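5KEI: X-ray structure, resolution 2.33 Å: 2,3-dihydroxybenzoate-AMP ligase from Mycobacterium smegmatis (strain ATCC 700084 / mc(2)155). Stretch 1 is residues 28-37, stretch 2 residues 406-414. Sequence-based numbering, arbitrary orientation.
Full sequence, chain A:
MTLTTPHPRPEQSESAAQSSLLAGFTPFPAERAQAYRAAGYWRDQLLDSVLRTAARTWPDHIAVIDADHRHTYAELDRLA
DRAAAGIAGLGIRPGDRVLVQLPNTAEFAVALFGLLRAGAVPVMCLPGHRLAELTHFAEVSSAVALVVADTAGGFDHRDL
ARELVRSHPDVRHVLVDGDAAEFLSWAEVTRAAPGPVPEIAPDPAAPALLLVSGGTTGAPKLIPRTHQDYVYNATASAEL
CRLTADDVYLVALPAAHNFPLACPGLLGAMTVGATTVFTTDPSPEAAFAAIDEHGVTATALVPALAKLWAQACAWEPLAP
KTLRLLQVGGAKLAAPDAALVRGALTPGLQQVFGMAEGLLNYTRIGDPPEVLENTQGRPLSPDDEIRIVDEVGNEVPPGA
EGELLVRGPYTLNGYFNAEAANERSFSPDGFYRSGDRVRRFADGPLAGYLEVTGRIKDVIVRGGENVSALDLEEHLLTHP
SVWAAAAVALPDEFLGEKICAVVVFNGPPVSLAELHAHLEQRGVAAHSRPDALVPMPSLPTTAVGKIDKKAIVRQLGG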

ATOM      1  N   PHE A  28       8.443  -0.742  15.580  1.00 37.71           N
ATOM      2  CA  PHE A  28       9.575   0.166  15.455  1.00 34.90           C
ATOM      3  C   PHE A  28      10.483  -0.015  16.660  1.00 36.11           C
ATOM      4  O   PHE A  28      10.005  -0.113  17.785  1.00 38.37           O
ATOM      5  CB  PHE A  28       9.113   1.616  15.371  1.00 30.25           C
ATOM      6  CG  PHE A  28       8.548   1.989  14.048  1.00 34.94           C
ATOM      7  CD1 PHE A  28       9.302   2.723  13.140  1.00 30.96           C
ATOM      8  CD2 PHE A  28       7.259   1.595  13.695  1.00 34.85           C
ATOM      9  CE1 PHE A  28       8.786   3.067  11.915  1.00 28.62           C
ATOM     10  CE2 PHE A  28       6.734   1.935  12.464  1.00 31.71           C
ATOM     11  CZ  PHE A  28       7.497   2.676  11.572  1.00 28.82           C
ATOM     12  N   PRO A  29      11.795  -0.054  16.432  1.00 36.47           N
ATOM     13  CA  PRO A  29      12.713  -0.104  17.574  1.00 38.36           C
ATOM     14  C   PRO A  29      12.517   1.097  18.508  1.00 36.04           C
ATOM     15  O   PRO A  29      12.325   2.221  18.048  1.00 37.19           O
ATOM     16  CB  PRO A  29      14.095  -0.071  16.916  1.00 40.48           C
ATOM     17  CG  PRO A  29      13.853  -0.536  15.483  1.00 39.40           C
ATOM     18  CD  PRO A  29      12.500   0.001  15.139  1.00 36.81           C
ATOM     19  N   ALA A  30      12.555   0.831  19.809  1.00 36.00           N
ATOM     20  CA  ALA A  30      12.354   1.834  20.857  1.00 37.80           C
ATOM     21  C   ALA A  30      13.115   3.152  20.642  1.00 41.16           C
ATOM     22  O   ALA A  30      12.537   4.235  20.781  1.00 41.08           O
ATOM     23  CB  ALA A  30      12.729   1.233  22.208  1.00 33.39           C
ATOM     24  N   GLU A  31      14.394   3.073  20.295  1.00 38.13           N
ATOM     25  CA  GLU A  31      15.201   4.284  20.185  1.00 40.02           C
ATOM     26  C   GLU A  31      14.776   5.145  18.990  1.00 40.20           C
ATOM     27  O   GLU A  31      14.830   6.377  19.059  1.00 36.02           O
ATOM     28  CB  GLU A  31      16.698   3.939  20.098  1.00 43.58           C
ATOM     29  CG  GLU A  31      17.154   3.248  18.800  1.00 58.47           C
ATOM     30  CD  GLU A  31      16.832   1.744  18.751  1.00 61.38           C
ATOM     31  OE1 GLU A  31      16.181   1.235  19.704  1.00 57.07           O
ATOM     32  OE2 GLU A  31      17.235   1.075  17.756  1.00 56.28           O
ATOM     33  N   ARG A  32      14.344   4.507  17.902  1.00 39.87           N
ATOM     34  CA  ARG A  32      13.864   5.251  16.735  1.00 34.96           C
ATOM     35  C   ARG A  32      12.490   5.839  17.060  1.00 33.42           C
ATOM     36  O   ARG A  32      12.198   6.982  16.718  1.00 37.28           O
ATOM     37  CB  ARG A  32      13.799   4.365  15.477  1.00 33.16           C
ATOM     38  CG  ARG A  32      15.152   3.860  14.935  1.00 30.79           C
ATOM     39  CD  ARG A  32      14.924   2.903  13.763  1.00 34.91           C
ATOM     40  NE  ARG A  32      14.026   3.508  12.774  1.00 40.70           N
ATOM     41  CZ  ARG A  32      13.258   2.842  11.909  1.00 38.56           C
ATOM     42  NH1 ARG A  32      13.265   1.514  11.868  1.00 30.83           N
ATOM     43  NH2 ARG A  32      12.483   3.517  11.066  1.00 37.77           N
ATOM     44  N   ALA A  33      11.655   5.056  17.737  1.00 33.73           N
ATOM     45  CA  ALA A  33      10.326   5.514  18.121  1.00 33.54           C
ATOM     46  C   ALA A  33      10.422   6.779  18.972  1.00 37.03           C
ATOM     47  O   ALA A  33       9.744   7.771  18.688  1.00 36.75           O
ATOM     48  CB  ALA A  33       9.582   4.419  18.866  1.00 31.44           C
ATOM     49  N   GLN A  34      11.287   6.755  19.989  1.00 34.53           N
ATOM     50  CA  GLN A  34      11.496   7.924  20.851  1.00 35.41           C
ATOM     51  C   GLN A  34      11.962   9.145  20.057  1.00 36.42           C
ATOM     52  O   GLN A  34      11.461  10.260  20.264  1.00 33.46           O
ATOM     53  CB  GLN A  34      12.499   7.597  21.957  1.00 35.49           C
ATOM     54  CG  GLN A  34      12.735   8.721  22.973  1.00 40.01           C
ATOM     55  CD  GLN A  34      11.449   9.376  23.484  1.00 46.50           C
ATOM     56  OE1 GLN A  34      10.431   8.710  23.740  1.00 44.71           O
ATOM     57  NE2 GLN A  34      11.492  10.702  23.625  1.00 39.60           N
ATOM     58  N   ALA A  35      12.899   8.922  19.135  1.00 33.14           N
ATOM     59  CA  ALA A  35      13.424   9.978  18.274  1.00 33.83           C
ATOM     60  C   ALA A  35      12.317  10.654  17.453  1.00 35.24           C
ATOM     61  O   ALA A  35      12.267  11.890  17.329  1.00 35.45           O
ATOM     62  CB  ALA A  35      14.494   9.411  17.347  1.00 29.28           C
ATOM     63  N   TYR A  36      11.423   9.840  16.905  1.00 29.70           N
ATOM     64  CA  TYR A  36      10.336  10.349  16.070  1.00 32.85           C
ATOM     65  C   TYR A  36       9.294  11.118  16.894  1.00 30.71           C
ATOM     66  O   TYR A  36       8.641  12.032  16.390  1.00 32.71           O
ATOM     67  CB  TYR A  36       9.673   9.189  15.304  1.00 31.28           C
ATOM     68  CG  TYR A  36      10.629   8.446  14.384  1.00 30.73           C
ATOM     69  CD1 TYR A  36      11.747   9.079  13.858  1.00 28.60           C
ATOM     70  CD2 TYR A  36      10.419   7.114  14.057  1.00 27.28           C
ATOM     71  CE1 TYR A  36      12.611   8.417  13.035  1.00 30.14           C
ATOM     72  CE2 TYR A  36      11.283   6.445  13.245  1.00 28.38           C
ATOM     73  CZ  TYR A  36      12.375   7.099  12.727  1.00 30.02           C
ATOM     74  OH  TYR A  36      13.245   6.430  11.905  1.00 33.62           O
ATOM     75  N   ARG A  37       9.137  10.723  18.154  1.00 32.05           N
ATOM     76  CA  ARG A  37       8.269  11.419  19.094  1.00 34.23           C
ATOM     77  C   ARG A  37       8.907  12.771  19.467  1.00 31.69           C
ATOM     78  O   ARG A  37       8.251  13.813  19.433  1.00 30.71           O
ATOM     79  CB  ARG A  37       8.016  10.544  20.331  1.00 33.59           C
ATOM     80  CG  ARG A  37       6.606   9.960  20.395  1.00 36.52           C
ATOM     81  CD  ARG A  37       6.357   9.020  21.598  1.00 30.03           C
ATOM     82  NE  ARG A  37       6.984   9.481  22.838  1.00 44.46           N
ATOM     83  CZ  ARG A  37       6.390  10.184  23.801  1.00 38.74           C
ATOM     84  NH1 ARG A  37       5.119  10.543  23.716  1.00 36.75           N
ATOM     85  NH2 ARG A  37       7.086  10.529  24.873  1.00 54.49           N
ATOM     86  N   VAL A 406      15.052   1.811   2.038  1.00 36.73           N
ATOM     87  CA  VAL A 406      14.484   2.894   2.836  1.00 32.33           C
ATOM     88  C   VAL A 406      14.158   2.490   4.266  1.00 37.42           C
ATOM     89  O   VAL A 406      13.784   1.342   4.543  1.00 38.32           O
ATOM     90  CB  VAL A 406      13.199   3.452   2.182  1.00 38.74           C
ATOM     91  CG1 VAL A 406      12.127   2.345   2.026  1.00 31.38           C
ATOM     92  CG2 VAL A 406      12.664   4.624   2.983  1.00 37.14           C
ATOM     93  N   ARG A 407      14.319   3.454   5.165  1.00 35.63           N
ATOM     94  CA  ARG A 407      13.942   3.325   6.557  1.00 35.20           C
ATOM     95  C   ARG A 407      13.565   4.719   7.047  1.00 36.33           C
ATOM     96  O   ARG A 407      14.209   5.695   6.675  1.00 33.40           O
ATOM     97  CB  ARG A 407      15.090   2.744   7.369  1.00 35.48           C
ATOM     98  CG  ARG A 407      14.719   2.284   8.747  1.00 37.79           C
ATOM     99  CD  ARG A 407      15.955   1.777   9.470  1.00 39.29           C
ATOM    100  NE  ARG A 407      16.915   2.846   9.743  1.00 38.48           N
ATOM    101  CZ  ARG A 407      18.147   2.630  10.197  1.00 41.99           C
ATOM    102  NH1 ARG A 407      18.557   1.389  10.420  1.00 43.23           N
ATOM    103  NH2 ARG A 407      18.974   3.641  10.423  1.00 40.69           N
ATOM    104  N   GLY A 408      12.515   4.815   7.858  1.00 34.22           N
ATOM    105  CA  GLY A 408      12.094   6.091   8.393  1.00 32.22           C
ATOM    106  C   GLY A 408      10.834   6.055   9.236  1.00 33.80           C
ATOM    107  O   GLY A 408      10.283   4.989   9.525  1.00 33.23           O
ATOM    108  N   PRO A 409      10.351   7.242   9.616  1.00 32.59           N
ATOM    109  CA  PRO A 409       9.283   7.416  10.610  1.00 31.13           C
ATOM    110  C   PRO A 409       7.908   6.856  10.213  1.00 30.71           C
ATOM    111  O   PRO A 409       6.992   6.873  11.043  1.00 27.38           O
ATOM    112  CB  PRO A 409       9.217   8.942  10.782  1.00 29.33           C
ATOM    113  CG  PRO A 409       9.797   9.500   9.505  1.00 30.47           C
ATOM    114  CD  PRO A 409      10.856   8.527   9.098  1.00 29.46           C
ATOM    115  N   TYR A 410       7.751   6.371   8.984  1.00 30.85           N
ATOM    116  CA  TYR A 410       6.476   5.771   8.593  1.00 29.91           C
ATOM    117  C   TYR A 410       6.685   4.598   7.619  1.00 31.01           C
ATOM    118  O   TYR A 410       5.759   4.196   6.925  1.00 30.91           O
ATOM    119  CB  TYR A 410       5.536   6.835   7.989  1.00 28.25           C
ATOM    120  CG  TYR A 410       6.173   7.595   6.852  1.00 26.40           C
ATOM    121  CD1 TYR A 410       6.015   7.165   5.548  1.00 26.72           C
ATOM    122  CD2 TYR A 410       6.956   8.719   7.085  1.00 28.52           C
ATOM    123  CE1 TYR A 410       6.609   7.819   4.506  1.00 27.27           C
ATOM    124  CE2 TYR A 410       7.557   9.401   6.035  1.00 31.54           C
ATOM    125  CZ  TYR A 410       7.381   8.932   4.746  1.00 29.21           C
ATOM    126  OH  TYR A 410       7.953   9.557   3.679  1.00 23.85           O
ATOM    127  N   THR A 411       7.898   4.047   7.594  1.00 29.80           N
ATOM    128  CA  THR A 411       8.228   2.890   6.758  1.00 28.33           C
ATOM    129  C   THR A 411       8.242   1.607   7.595  1.00 29.14           C
ATOM    130  O   THR A 411       8.850   1.561   8.666  1.00 31.23           O
ATOM    131  CB  THR A 411       9.597   3.073   6.045  1.00 30.42           C
ATOM    132  OG1 THR A 411       9.484   4.111   5.058  1.00 30.17           O
ATOM    133  CG2 THR A 411      10.030   1.777   5.348  1.00 29.45           C
ATOM    134  N   LEU A 412       7.567   0.568   7.112  1.00 24.73           N
ATOM    135  CA  LEU A 412       7.368  -0.639   7.906  1.00 25.05           C
ATOM    136  C   LEU A 412       8.675  -1.369   8.209  1.00 27.01           C
ATOM    137  O   LEU A 412       9.664  -1.232   7.493  1.00 31.58           O
ATOM    138  CB  LEU A 412       6.398  -1.586   7.201  1.00 27.81           C
ATOM    139  CG  LEU A 412       6.982  -2.621   6.245  1.00 27.44           C
ATOM    140  CD1 LEU A 412       5.886  -3.564   5.791  1.00 22.13           C
ATOM    141  CD2 LEU A 412       7.644  -1.959   5.053  1.00 26.77           C
ATOM    142  N   ASN A 413       8.661  -2.129   9.294  1.00 29.45           N
ATOM    143  CA  ASN A 413       9.823  -2.872   9.748  1.00 28.85           C
ATOM    144  C   ASN A 413       9.636  -4.368   9.501  1.00 29.52           C
ATOM    145  O   ASN A 413      10.538  -5.164   9.713  1.00 29.40           O
ATOM    146  CB  ASN A 413      10.067  -2.575  11.217  1.00 27.33           C
ATOM    147  CG  ASN A 413      10.208  -1.097  11.477  1.00 31.03           C
ATOM    148  OD1 ASN A 413      11.274  -0.531  11.255  1.00 31.13           O
ATOM    149  ND2 ASN A 413       9.128  -0.454  11.927  1.00 26.21           N
ATOM    150  N   GLY A 414       8.443  -4.723   9.038  1.00 28.39           N
ATOM    151  CA  GLY A 414       8.157  -6.042   8.515  1.00 25.99           C
ATOM    152  C   GLY A 414       6.731  -6.087   7.999  1.00 27.18           C
ATOM    153  O   GLY A 414       5.878  -5.321   8.444  1.00 27.84           O
TER
HETATM  154  O   HOH W   1      11.489   2.128   8.983  1.00 36.98           O

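A helix often meets a loop through side chains spaced one turn apart, and this ligase offers a compact example. Pro29 occupies the N-cap position of a helix that runs from residue 30 through 37 and on, and its O accepts a 2.9 Å bond from Ala33 N. Residues i and i+4, Arg32 and Tyr36, point toward the other stretch, whereas Ala30, Glu31, Ala33 and Gln34 do not reach it. The facing chain leaves a strand at Arg407 and turns through Gly408 and Pro409, the turn secured by Thr411 N to Gly408 O at 3.2 Å.

Arg32 shows how a long side chain is held by its polar end. Its chi angles (m, t, p) carry the guanidinium across to the loop, where NH1 donates to Asn413 OD1 at 2.9 Å. On the helix itself, NE and NH2 each donate to Tyr36 OH, both at 3.1 Å. Arg32 NH2 also donates a hydrogen bond to water 1 (2.7 Å), which accepts from Gly408 N at 3.1 Å and donates to Thr411 O at 2.7 Å, so the water extends the arginine's reach into the turn. Over one face of the guanidinium lies Arg407 CG, 3.4 Å from Arg32 NH2. The like charges come close, Arg32 NE to Arg407 NE 4.2 Å, but the Arg407 guanidinium nitrogens are hydrogen-bonded elsewhere in the structure.

Tyr36, with chi1 in m, combines that polar tip with an apolar face. Pro409 CB sits 3.8 Å from the centroid of the Tyr36 ring and only 6° off its normal, a CH-pi contact.

Phe28, before the helix, starts sideways, yet chi1 of -76° brings its ring to the loop. Asn413 ND2 covers one face, 3.3 Å from Phe28 CG, while Gly408 O lies at the edge, 3.4 Å from Phe28 CE1. Asn413, itself in m, thus offers its carbonyl to Arg32 and its amide nitrogen to the aromatic face.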